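Local atomic coordinates of NikO protein (PDB entry 4FQD), a protein that acts as an enolpyruvyl transferase essential in nikkomycin biosynthesis, probably passing the enolpyruvyl group of phosphoenolpyruvate to an acceptor substrate. Residues A[276-282]-A[319-323]; A[303-309]-A[327-332]; A[345-349]-A[413-418]; A[351-357]-A[391-397]. The protein carries 4 engineered substitutions. All coordinates share one frame; numbering follows the deposited sequence.

Contact 1 (A[276-282]-A[319-323]); sequences VLLADEP and TAHPL
Val276 and Leu323 meet through both backbone and side chain where the end of helix 265-278 lies against the chain leaving strand 317-320. One conventional hydrogen bond joins the segments: Leu323 N donates to Val276 O over 3.0 Å, in the carbonyl plane and on a lone pair, though bent at the hydrogen (136°). Val276 O also receives a C-H contact from Pro322 CA at 3.3 Å, and further along Pro282 CA makes a similar C-H contact with Ala320 O. Among the apolar groups, Val276 has CG1 anti to the backbone N (chi1 168°), which sets this methyl 3.6 Å from Leu323 CD2 and places CG2 close to His321 O. The other Leu323 methyl, CD1, lies 3.8 Å from Leu277 CD2. Pro322 fits into the bend of 279-282, its CB 3.2 Å from Ala279 O. The aromatic contact is a CH-pi one: Pro282 CB rises over one face of the His321 imidazole, 4.2 Å from its centroid and offset toward the rim, and also packs on Thr319 CG2. His321 NE2 is hydrogen-bonded to Asp312. Val276 and Leu277 further pack on Leu350 of helix 344-351, while Ala320 pairs through its backbone with Leu283 of strand 283-286.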
loop_
_atom_site.group_PDB
_atom_site.type_symbol
_atom_site.label_atom_id
_atom_site.label_comp_id
_atom_site.label_asym_id
_atom_site.label_seq_id
_atom_site.Cartn_x
_atom_site.Cartn_y
_atom_site.Cartn_z
ATOM N N VAL A 276 23.440 5.092 6.266
ATOM C CA VAL A 276 22.772 4.463 7.400
ATOM C C VAL A 276 23.339 3.073 7.695
ATOM O O VAL A 276 23.508 2.695 8.857
ATOM C CB VAL A 276 21.244 4.369 7.167
ATOM C CG1 VAL A 276 20.590 3.453 8.187
ATOM C CG2 VAL A 276 20.615 5.753 7.213
ATOM N N LEU A 277 23.655 2.326 6.642
ATOM C CA LEU A 277 24.021 0.920 6.790
ATOM C C LEU A 277 25.520 0.628 6.712
ATOM O O LEU A 277 25.977 -0.397 7.217
ATOM C CB LEU A 277 23.282 0.073 5.751
ATOM C CG LEU A 277 21.754 0.147 5.782
ATOM C CD1 LEU A 277 21.149 -0.739 4.703
ATOM C CD2 LEU A 277 21.226 -0.234 7.157
ATOM N N LEU A 278 26.286 1.516 6.085
ATOM C CA LEU A 278 27.694 1.228 5.818
ATOM C C LEU A 278 28.683 2.171 6.502
ATOM O O LEU A 278 29.853 1.830 6.668
ATOM C CB LEU A 278 27.956 1.201 4.309
ATOM C CG LEU A 278 27.097 0.230 3.497
ATOM C CD1 LEU A 278 27.425 0.333 2.014
ATOM C CD2 LEU A 278 27.274 -1.198 3.994
ATOM N N ALA A 279 28.220 3.353 6.896
ATOM C CA ALA A 279 29.101 4.343 7.508
ATOM C C ALA A 279 29.199 4.175 9.022
ATOM O O ALA A 279 28.313 3.596 9.649
ATOM C CB ALA A 279 28.643 5.752 7.156
ATOM N N ASP A 280 30.284 4.680 9.603
ATOM C CA ASP A 280 30.459 4.652 11.053
ATOM C C ASP A 280 30.371 6.061 11.634
ATOM O O ASP A 280 30.291 6.242 12.849
ATOM C CB ASP A 280 31.784 3.988 11.435
ATOM C CG ASP A 280 32.977 4.660 10.798
ATOM O OD1 ASP A 280 32.785 5.369 9.790
ATOM O OD2 ASP A 280 34.106 4.478 11.298
ATOM N N GLU A 281 30.393 7.053 10.751
ATOM C CA GLU A 281 30.154 8.441 11.125
ATOM C C GLU A 281 29.101 9.025 10.187
ATOM O O GLU A 281 28.932 8.531 9.071
ATOM C CB GLU A 281 31.451 9.252 11.054
ATOM C CG GLU A 281 32.375 9.050 12.244
ATOM C CD GLU A 281 31.752 9.496 13.556
ATOM O OE1 GLU A 281 31.240 10.634 13.623
ATOM O OE2 GLU A 281 31.772 8.706 14.523
ATOM N N PRO A 282 28.376 10.062 10.643
ATOM C CA PRO A 282 27.357 10.730 9.823
ATOM C C PRO A 282 27.875 11.112 8.439
ATOM O O PRO A 282 28.809 11.905 8.319
ATOM C CB PRO A 282 27.039 11.985 10.636
ATOM C CG PRO A 282 27.248 11.563 12.040
ATOM C CD PRO A 282 28.415 10.610 12.012
ATOM N N THR A 319 22.629 15.092 5.863
ATOM C CA THR A 319 23.495 14.234 6.657
ATOM C C THR A 319 22.768 12.974 7.113
ATOM O O THR A 319 21.824 13.040 7.898
ATOM C CB THR A 319 24.057 14.982 7.877
ATOM O OG1 THR A 319 24.907 16.047 7.435
ATOM C CG2 THR A 319 24.857 14.041 8.752
ATOM N N ALA A 320 23.216 11.828 6.610
ATOM C CA ALA A 320 22.613 10.549 6.960
ATOM C C ALA A 320 23.389 9.868 8.081
ATOM O O ALA A 320 24.596 9.648 7.971
ATOM C CB ALA A 320 22.536 9.648 5.738
ATOM N N HIS A 321 22.689 9.536 9.160
ATOM C CA HIS A 321 23.319 8.938 10.332
ATOM C C HIS A 321 23.250 7.416 10.301
ATOM O O HIS A 321 22.214 6.842 9.964
ATOM C CB HIS A 321 22.668 9.460 11.615
ATOM C CG HIS A 321 22.861 10.927 11.839
ATOM N ND1 HIS A 321 23.569 11.429 12.909
ATOM C CD2 HIS A 321 22.441 12.000 11.129
ATOM C CE1 HIS A 321 23.575 12.748 12.851
ATOM N NE2 HIS A 321 22.898 13.121 11.778
ATOM N N PRO A 322 24.364 6.757 10.654
ATOM C CA PRO A 322 24.421 5.296 10.759
ATOM C C PRO A 322 23.446 4.774 11.810
ATOM O O PRO A 322 22.955 5.547 12.634
ATOM C CB PRO A 322 25.861 5.035 11.210
ATOM C CG PRO A 322 26.623 6.227 10.747
ATOM C CD PRO A 322 25.677 7.377 10.895
ATOM N N LEU A 323 23.176 3.473 11.776
ATOM C CA LEU A 323 22.258 2.851 12.723
ATOM C C LEU A 323 22.728 2.993 14.167
ATOM O O LEU A 323 23.905 2.804 14.471
ATOM C CB LEU A 323 22.066 1.371 12.387
ATOM C CG LEU A 323 21.248 1.055 11.135
ATOM C CD1 LEU A 323 21.176 -0.446 10.913
ATOM C CD2 LEU A 323 19.856 1.649 11.255
#

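Contact 2 (A[303-309]-A[327-332]); sequences LLDRMGV and LRPVEF
With Phe332 CG held between the backbone N and the carbonyl carbon (chi1 66°), the ring turns a face to Leu303, whose CD1 stands over its centre, 3.5 Å from the centroid. Met307 CG, beside its own backbone N (chi1 -62°), lies 3.7 Å from Val330 CG1, the side chains crossing at about a right angle. An alanine in place of Phe332 would probably leave Leu303 CD1 without the ring it covers and open a gap beside Leu347 of helix 344-351. Helix 298-307 ends here in a Schellman motif, with Gly308 at positive phi as the C-prime residue and Val309 N bonded to Leu304 O. The carbonyl of Met307 at this end accepts Arg328 N, a short and fairly straight bond of 2.8 Å (161°). Leu327 CD2 packs on Val309 CG2 at 3.8 Å. The Arg328 guanidinium passes over the helix end, one face over Gly308 N. Arg306 sends NH1 to Asp302 in a salt bridge, whereas NH2 makes a weak bond to Glu331 O (3.3 Å) and a firmer one to a water that Glu331 N also reaches. A second water bridges Arg306 O and Pro329 O.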
loop_
_atom_site.group_PDB
_atom_site.type_symbol
_atom_site.label_atom_id
_atom_site.label_comp_id
_atom_site.label_asym_id
_atom_site.label_seq_id
_atom_site.Cartn_x
_atom_site.Cartn_y
_atom_site.Cartn_z
ATOM N N LEU A 303 8.716 7.805 4.942
ATOM C CA LEU A 303 9.033 6.415 5.240
ATOM C C LEU A 303 10.268 6.314 6.124
ATOM O O LEU A 303 10.286 5.554 7.090
ATOM C CB LEU A 303 9.248 5.624 3.952
ATOM C CG LEU A 303 7.993 5.282 3.151
ATOM C CD1 LEU A 303 8.369 4.554 1.875
ATOM C CD2 LEU A 303 7.041 4.443 3.989
ATOM N N LEU A 304 11.297 7.087 5.785
ATOM C CA LEU A 304 12.539 7.106 6.552
ATOM C C LEU A 304 12.289 7.500 8.003
ATOM O O LEU A 304 12.883 6.932 8.921
ATOM C CB LEU A 304 13.550 8.065 5.918
ATOM C CG LEU A 304 14.105 7.673 4.546
ATOM C CD1 LEU A 304 15.110 8.708 4.065
ATOM C CD2 LEU A 304 14.733 6.286 4.588
ATOM N N ASP A 305 11.406 8.472 8.202
ATOM C CA ASP A 305 11.053 8.920 9.543
ATOM C C ASP A 305 10.294 7.829 10.292
ATOM O O ASP A 305 10.459 7.660 11.499
ATOM C CB ASP A 305 10.211 10.194 9.481
ATOM C CG ASP A 305 9.797 10.686 10.855
ATOM O OD1 ASP A 305 10.610 10.577 11.797
ATOM O OD2 ASP A 305 8.656 11.177 10.996
ATOM N N ARG A 306 9.462 7.091 9.566
ATOM C CA ARG A 306 8.679 6.015 10.160
ATOM C C ARG A 306 9.549 4.808 10.504
ATOM O O ARG A 306 9.250 4.065 11.439
ATOM C CB ARG A 306 7.534 5.608 9.229
ATOM C CG ARG A 306 6.341 6.553 9.273
ATOM C CD ARG A 306 5.550 6.526 7.973
ATOM N NE ARG A 306 5.110 5.182 7.612
ATOM C CZ ARG A 306 4.547 4.873 6.448
ATOM N NH1 ARG A 306 4.357 5.813 5.533
ATOM N NH2 ARG A 306 4.175 3.624 6.198
ATOM N N MET A 307 10.628 4.622 9.750
ATOM C CA MET A 307 11.546 3.516 10.000
ATOM C C MET A 307 12.513 3.841 11.134
ATOM O O MET A 307 13.122 2.946 11.716
ATOM C CB MET A 307 12.322 3.153 8.730
ATOM C CG MET A 307 11.442 2.689 7.581
ATOM S SD MET A 307 12.378 2.159 6.133
ATOM C CE MET A 307 12.943 0.546 6.669
ATOM N N GLY A 308 12.645 5.126 11.445
ATOM C CA GLY A 308 13.538 5.563 12.502
ATOM C C GLY A 308 14.869 6.058 11.970
ATOM O O GLY A 308 15.831 6.214 12.723
ATOM N N VAL A 309 14.925 6.302 10.664
ATOM C CA VAL A 309 16.137 6.799 10.024
ATOM C C VAL A 309 16.300 8.301 10.242
ATOM O O VAL A 309 15.402 9.083 9.932
ATOM C CB VAL A 309 16.136 6.500 8.510
ATOM C CG1 VAL A 309 17.251 7.264 7.811
ATOM C CG2 VAL A 309 16.263 5.002 8.263
ATOM N N LEU A 327 15.766 -0.712 12.990
ATOM C CA LEU A 327 14.744 0.137 12.394
ATOM C C LEU A 327 13.344 -0.427 12.613
ATOM O O LEU A 327 13.179 -1.526 13.144
ATOM C CB LEU A 327 15.004 0.317 10.898
ATOM C CG LEU A 327 16.284 1.062 10.513
ATOM C CD1 LEU A 327 16.430 1.134 9.001
ATOM C CD2 LEU A 327 16.297 2.455 11.125
ATOM N N ARG A 328 12.339 0.340 12.206
ATOM C CA ARG A 328 10.953 -0.103 12.281
ATOM C C ARG A 328 10.425 -0.443 10.891
ATOM O O ARG A 328 10.728 0.253 9.922
ATOM C CB ARG A 328 10.078 0.968 12.934
ATOM C CG ARG A 328 10.165 0.999 14.452
ATOM C CD ARG A 328 10.625 2.355 14.955
ATOM N NE ARG A 328 9.848 3.446 14.373
ATOM C CZ ARG A 328 10.045 4.731 14.650
ATOM N NH1 ARG A 328 9.294 5.659 14.073
ATOM N NH2 ARG A 328 10.994 5.090 15.504
ATOM N N PRO A 329 9.636 -1.522 10.792
ATOM C CA PRO A 329 9.088 -1.964 9.506
ATOM C C PRO A 329 7.990 -1.032 9.005
ATOM O O PRO A 329 7.332 -0.362 9.801
ATOM C CB PRO A 329 8.503 -3.338 9.835
ATOM C CG PRO A 329 8.148 -3.250 11.276
ATOM C CD PRO A 329 9.209 -2.391 11.902
ATOM N N VAL A 330 7.803 -0.996 7.690
ATOM C CA VAL A 330 6.777 -0.162 7.077
ATOM C C VAL A 330 6.074 -0.900 5.944
ATOM O O VAL A 330 6.641 -1.809 5.337
ATOM C CB VAL A 330 7.374 1.140 6.503
ATOM C CG1 VAL A 330 7.778 2.092 7.620
ATOM C CG2 VAL A 330 8.557 0.826 5.600
ATOM N N GLU A 331 4.833 -0.512 5.672
ATOM C CA GLU A 331 4.144 -0.975 4.475
ATOM C C GLU A 331 3.747 0.236 3.637
ATOM O O GLU A 331 3.232 1.226 4.159
ATOM C CB GLU A 331 2.938 -1.863 4.817
ATOM C CG GLU A 331 1.700 -1.144 5.333
ATOM C CD GLU A 331 0.765 -0.693 4.220
ATOM O OE1 GLU A 331 -0.239 -0.020 4.530
ATOM O OE2 GLU A 331 1.031 -1.009 3.039
ATOM N N PHE A 332 4.011 0.165 2.338
ATOM C CA PHE A 332 3.736 1.290 1.455
ATOM C C PHE A 332 3.599 0.848 0.007
ATOM O O PHE A 332 3.837 -0.312 -0.330
ATOM C CB PHE A 332 4.838 2.346 1.572
ATOM C CG PHE A 332 6.177 1.885 1.069
ATOM C CD1 PHE A 332 7.041 1.191 1.899
ATOM C CD2 PHE A 332 6.572 2.149 -0.232
ATOM C CE1 PHE A 332 8.272 0.765 1.439
ATOM C CE2 PHE A 332 7.800 1.725 -0.698
ATOM C CZ PHE A 332 8.653 1.032 0.140
HETATM O O HOH W 1 4.108 1.151 7.819
HETATM O O HOH W 2 7.056 2.426 11.487
#

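Contact 3 (A[345-349]-A[413-418]); sequences PFLAL and AVLLLA
Pro345 O is gripped within its own helix and touched from the other: Leu349 N, one helical turn on, donates to it at 3.2 Å, Ala348 N adds a weak bond, and Val414 CG2 presses on it from the second helix at 3.4 Å. That methyl is anti to the backbone N of Val414, while CG1 takes the crowded position between N and the carbonyl carbon (chi1 71°) and faces Pro345 CB. Val414 CG2 also meets Leu349 CB at 3.8 Å, the two side chains sliding past each other in opposite directions. The Leu349 chain, with CG anti to the backbone N (chi1 180°), reaches across to the second helix and spreads its two methyls: CD1 lies 3.9 Å from Ala418 CB and CD2 lies 4.0 Å from Leu417 CB.

Phe346 meets the second helix with the edge of its ring. Ala413 CB lies near the ring plane, 3.8 Å from CZ, and Leu417 CD1 comes up to the same rim, 4.0 Å from CD1 of the phenyl. Phe346 also packs on Ile266 and Thr270 of helix 265-278. Replacing Phe346 by a serine would probably open a gap between the helices and leave Ala413 CB and Leu417 CD1 without the ring edge they meet.

The helix segments run nearly parallel, crossing at -23° with axes 9.7 Å apart, in keeping with the inverse barrel of this family, whose helices pack inside the sheets. No hydrogen bond crosses between them and every touching residue is buried, which implies that shape and the exclusion of water, rather than polar pairing, hold the helices together.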
loop_
_atom_site.group_PDB
_atom_site.type_symbol
_atom_site.label_atom_id
_atom_site.label_comp_id
_atom_site.label_asym_id
_atom_site.label_seq_id
_atom_site.Cartn_x
_atom_site.Cartn_y
_atom_site.Cartn_z
ATOM N N PRO A 345 13.921 -0.389 -4.077
ATOM C CA PRO A 345 14.935 -1.401 -3.750
ATOM C C PRO A 345 15.812 -1.027 -2.554
ATOM O O PRO A 345 16.203 -1.903 -1.781
ATOM C CB PRO A 345 15.789 -1.464 -5.022
ATOM C CG PRO A 345 14.885 -1.009 -6.103
ATOM C CD PRO A 345 14.026 0.047 -5.482
ATOM N N PHE A 346 16.112 0.259 -2.406
ATOM C CA PHE A 346 16.945 0.719 -1.301
ATOM C C PHE A 346 16.178 0.691 0.017
ATOM O O PHE A 346 16.762 0.495 1.082
ATOM C CB PHE A 346 17.482 2.120 -1.586
ATOM C CG PHE A 346 18.216 2.228 -2.891
ATOM C CD1 PHE A 346 19.531 1.807 -2.997
ATOM C CD2 PHE A 346 17.589 2.742 -4.013
ATOM C CE1 PHE A 346 20.208 1.900 -4.196
ATOM C CE2 PHE A 346 18.260 2.840 -5.216
ATOM C CZ PHE A 346 19.572 2.418 -5.308
ATOM N N LEU A 347 14.867 0.884 -0.063
ATOM C CA LEU A 347 14.012 0.807 1.112
ATOM C C LEU A 347 13.837 -0.644 1.541
ATOM O O LEU A 347 13.626 -0.935 2.720
ATOM C CB LEU A 347 12.655 1.451 0.825
ATOM C CG LEU A 347 12.716 2.935 0.459
ATOM C CD1 LEU A 347 11.348 3.453 0.056
ATOM C CD2 LEU A 347 13.277 3.742 1.618
ATOM N N ALA A 348 13.928 -1.552 0.575
ATOM C CA ALA A 348 13.849 -2.981 0.852
ATOM C C ALA A 348 15.073 -3.432 1.638
ATOM O O ALA A 348 14.969 -4.246 2.554
ATOM C CB ALA A 348 13.729 -3.767 -0.443
ATOM N N LEU A 349 16.233 -2.896 1.272
ATOM C CA LEU A 349 17.476 -3.219 1.962
ATOM C C LEU A 349 17.451 -2.687 3.391
ATOM O O LEU A 349 17.921 -3.348 4.317
ATOM C CB LEU A 349 18.676 -2.649 1.204
ATOM C CG LEU A 349 20.054 -2.902 1.816
ATOM C CD1 LEU A 349 20.275 -4.389 2.052
ATOM C CD2 LEU A 349 21.145 -2.329 0.926
ATOM N N ALA A 413 22.958 -1.299 -7.944
ATOM C CA ALA A 413 23.339 -0.403 -6.861
ATOM C C ALA A 413 23.044 -1.007 -5.490
ATOM O O ALA A 413 23.895 -0.990 -4.602
ATOM C CB ALA A 413 22.640 0.941 -7.013
ATOM N N VAL A 414 21.838 -1.543 -5.325
ATOM C CA VAL A 414 21.418 -2.077 -4.033
ATOM C C VAL A 414 22.161 -3.367 -3.669
ATOM O O VAL A 414 22.385 -3.650 -2.491
ATOM C CB VAL A 414 19.882 -2.289 -3.966
ATOM C CG1 VAL A 414 19.453 -3.457 -4.845
ATOM C CG2 VAL A 414 19.431 -2.499 -2.526
ATOM N N LEU A 415 22.555 -4.137 -4.679
ATOM C CA LEU A 415 23.331 -5.350 -4.445
ATOM C C LEU A 415 24.744 -4.994 -4.006
ATOM O O LEU A 415 25.327 -5.657 -3.147
ATOM C CB LEU A 415 23.375 -6.222 -5.701
ATOM C CG LEU A 415 22.078 -6.947 -6.066
ATOM C CD1 LEU A 415 22.270 -7.795 -7.313
ATOM C CD2 LEU A 415 21.596 -7.791 -4.901
ATOM N N LEU A 416 25.285 -3.938 -4.602
ATOM C CA LEU A 416 26.625 -3.473 -4.276
ATOM C C LEU A 416 26.688 -2.956 -2.842
ATOM O O LEU A 416 27.670 -3.182 -2.137
ATOM C CB LEU A 416 27.060 -2.380 -5.256
ATOM C CG LEU A 416 28.461 -1.797 -5.073
ATOM C CD1 LEU A 416 29.502 -2.904 -5.039
ATOM C CD2 LEU A 416 28.766 -0.808 -6.187
ATOM N N LEU A 417 25.633 -2.270 -2.415
ATOM C CA LEU A 417 25.559 -1.748 -1.056
ATOM C C LEU A 417 25.428 -2.877 -0.042
ATOM O O LEU A 417 26.054 -2.850 1.018
ATOM C CB LEU A 417 24.382 -0.781 -0.911
ATOM C CG LEU A 417 24.425 0.495 -1.752
ATOM C CD1 LEU A 417 23.207 1.359 -1.468
ATOM C CD2 LEU A 417 25.709 1.268 -1.494
ATOM N N ALA A 418 24.607 -3.869 -0.375
ATOM C CA ALA A 418 24.390 -5.014 0.499
ATOM C C ALA A 418 25.645 -5.874 0.603
ATOM O O ALA A 418 25.943 -6.426 1.662
ATOM C CB ALA A 418 23.215 -5.841 0.003
#

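Contact 4 (A[351-357]-A[391-397]); sequences GAYAEGP and VDGPCPP
The Tyr353 ring is overlapped by Pro396, whose CB stands over one face 4.0 Å from the centroid, offset toward the rim in a CH-pi contact. At the far end of the ring, Pro397 CD comes within 3.6 Å of Tyr353 OH. A type I turn from Gly351 to Ala354 leads toward strand 356-362, and its Ala352 carbonyl takes the straightest bond across the contact: Cys395 N donates over 2.7 Å (166°), in plane and on a lone pair. Beside it Ala352 CB packs on Cys395 SG, and Val391 CG1, anti to its backbone N (chi1 176°), rests 3.8 Å from Ala352 N. Pro394 follows a cis peptide bond, and its CG lies 3.9 Å from Glu355 CG. Gly393 sits so close to the carbonyls of Gly351 and Ala354 that a CB would clash with both. Gly356 N reaches Gly393 O at 3.0 Å from well above the carbonyl plane, and the return bond from Gly393 N to Gly356 O is weak. Next along, Pro357 and Asp392 form a non-hydrogen-bonded antiparallel pair, Asp392 itself being salt-bridged to Arg390. Strands 356-362 and 388-393 are antiparallel neighbours in one of the outer sheets of the inverse barrel.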
loop_
_atom_site.group_PDB
_atom_site.type_symbol
_atom_site.label_atom_id
_atom_site.label_comp_id
_atom_site.label_asym_id
_atom_site.label_seq_id
_atom_site.Cartn_x
_atom_site.Cartn_y
_atom_site.Cartn_z
ATOM N N GLY A 351 14.797 -2.327 5.072
ATOM C CA GLY A 351 13.814 -3.152 5.749
ATOM C C GLY A 351 14.418 -4.408 6.347
ATOM O O GLY A 351 13.878 -4.976 7.298
ATOM N N ALA A 352 15.545 -4.842 5.791
ATOM C CA ALA A 352 16.247 -6.019 6.291
ATOM C C ALA A 352 16.850 -5.755 7.666
ATOM O O ALA A 352 17.204 -6.685 8.389
ATOM C CB ALA A 352 17.326 -6.450 5.310
ATOM N N TYR A 353 16.963 -4.478 8.020
ATOM C CA TYR A 353 17.511 -4.081 9.310
ATOM C C TYR A 353 16.406 -3.650 10.267
ATOM O O TYR A 353 16.673 -3.266 11.406
ATOM C CB TYR A 353 18.529 -2.953 9.132
ATOM C CG TYR A 353 19.803 -3.382 8.441
ATOM C CD1 TYR A 353 19.852 -3.528 7.061
ATOM C CD2 TYR A 353 20.958 -3.634 9.169
ATOM C CE1 TYR A 353 21.016 -3.919 6.424
ATOM C CE2 TYR A 353 22.126 -4.025 8.542
ATOM C CZ TYR A 353 22.150 -4.165 7.170
ATOM O OH TYR A 353 23.311 -4.553 6.542
ATOM N N ALA A 354 15.164 -3.714 9.799
ATOM C CA ALA A 354 14.015 -3.377 10.629
ATOM C C ALA A 354 13.513 -4.610 11.369
ATOM O O ALA A 354 13.686 -5.734 10.902
ATOM C CB ALA A 354 12.904 -2.780 9.780
ATOM N N GLU A 355 12.896 -4.398 12.526
ATOM C CA GLU A 355 12.357 -5.503 13.312
ATOM C C GLU A 355 10.892 -5.769 12.983
ATOM O O GLU A 355 9.990 -5.225 13.620
ATOM C CB GLU A 355 12.537 -5.246 14.808
ATOM C CG GLU A 355 13.975 -5.387 15.275
ATOM C CD GLU A 355 14.112 -5.315 16.782
ATOM O OE1 GLU A 355 13.157 -4.860 17.448
ATOM O OE2 GLU A 355 15.174 -5.720 17.302
ATOM N N GLY A 356 10.668 -6.616 11.983
ATOM C CA GLY A 356 9.325 -6.933 11.541
ATOM C C GLY A 356 9.238 -7.014 10.030
ATOM O O GLY A 356 10.240 -6.842 9.337
ATOM N N PRO A 357 8.032 -7.280 9.509
ATOM C CA PRO A 357 7.805 -7.424 8.070
ATOM C C PRO A 357 7.657 -6.076 7.372
ATOM O O PRO A 357 6.876 -5.237 7.817
ATOM C CB PRO A 357 6.470 -8.182 7.995
ATOM C CG PRO A 357 6.111 -8.543 9.420
ATOM C CD PRO A 357 6.813 -7.558 10.282
ATOM N N VAL A 391 9.727 -8.165 2.991
ATOM C CA VAL A 391 11.011 -8.434 3.623
ATOM C C VAL A 391 10.813 -8.807 5.089
ATOM O O VAL A 391 10.218 -8.050 5.856
ATOM C CB VAL A 391 11.959 -7.221 3.522
ATOM C CG1 VAL A 391 13.250 -7.488 4.282
ATOM C CG2 VAL A 391 12.251 -6.897 2.064
ATOM N N ASP A 392 11.309 -9.980 5.469
ATOM C CA ASP A 392 11.157 -10.472 6.835
ATOM C C ASP A 392 12.324 -10.062 7.724
ATOM O O ASP A 392 13.222 -10.859 7.990
ATOM C CB ASP A 392 11.007 -11.994 6.843
ATOM C CG ASP A 392 9.682 -12.451 6.269
ATOM O OD1 ASP A 392 8.672 -11.749 6.479
ATOM O OD2 ASP A 392 9.651 -13.512 5.611
ATOM N N GLY A 393 12.302 -8.817 8.188
ATOM C CA GLY A 393 13.336 -8.320 9.074
ATOM C C GLY A 393 13.130 -8.788 10.503
ATOM O O GLY A 393 11.999 -9.053 10.910
ATOM N N PRO A 394 14.222 -8.887 11.278
ATOM C CA PRO A 394 15.591 -8.576 10.856
ATOM C C PRO A 394 16.215 -9.703 10.039
ATOM O O PRO A 394 16.110 -10.871 10.414
ATOM C CB PRO A 394 16.348 -8.429 12.185
ATOM C CG PRO A 394 15.297 -8.435 13.264
ATOM C CD PRO A 394 14.162 -9.220 12.709
ATOM N N CYS A 395 16.855 -9.346 8.931
ATOM C CA CYS A 395 17.564 -10.317 8.107
ATOM C C CYS A 395 18.686 -9.654 7.311
ATOM O O CYS A 395 18.675 -9.679 6.081
ATOM C CB CYS A 395 16.591 -11.020 7.157
ATOM S SG CYS A 395 15.619 -9.899 6.121
ATOM N N PRO A 396 19.670 -9.069 8.013
ATOM C CA PRO A 396 20.741 -8.348 7.318
ATOM C C PRO A 396 21.625 -9.296 6.519
ATOM O O PRO A 396 21.811 -10.441 6.928
ATOM C CB PRO A 396 21.534 -7.719 8.465
ATOM C CG PRO A 396 21.312 -8.633 9.612
ATOM C CD PRO A 396 19.910 -9.147 9.465
ATOM N N PRO A 397 22.160 -8.825 5.381
ATOM C CA PRO A 397 23.031 -9.642 4.530
ATOM C C PRO A 397 24.317 -10.015 5.260
ATOM O O PRO A 397 24.921 -9.160 5.909
ATOM C CB PRO A 397 23.334 -8.715 3.348
ATOM C CG PRO A 397 23.122 -7.336 3.879
ATOM C CD PRO A 397 21.996 -7.458 4.858
#

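Overall arrangement
Contact 3 is the wholly buried one, an apolar meeting of two helices, whereas contacts 1, 2 and 4 are partly exposed and combine backbone hydrogen bonds with proline and methyl packing on rings. Contacts 2 and 4 reach the same sheet, through neighbouring strands 331-334 and 356-362, and are joined by probable backbone bonds of Leu327 with Tyr353 and Glu355. Tyr353 also touches Leu277 and Leu323 of contact 1. Helix 344-351 links the inside to the periphery: Leu347 packs on Leu303 and Phe332 of contact 2, and Leu349 on Leu277 of contact 1. Contact 2 alone borders the second subunit, where Glu331 bonds to Thr333 of that chain.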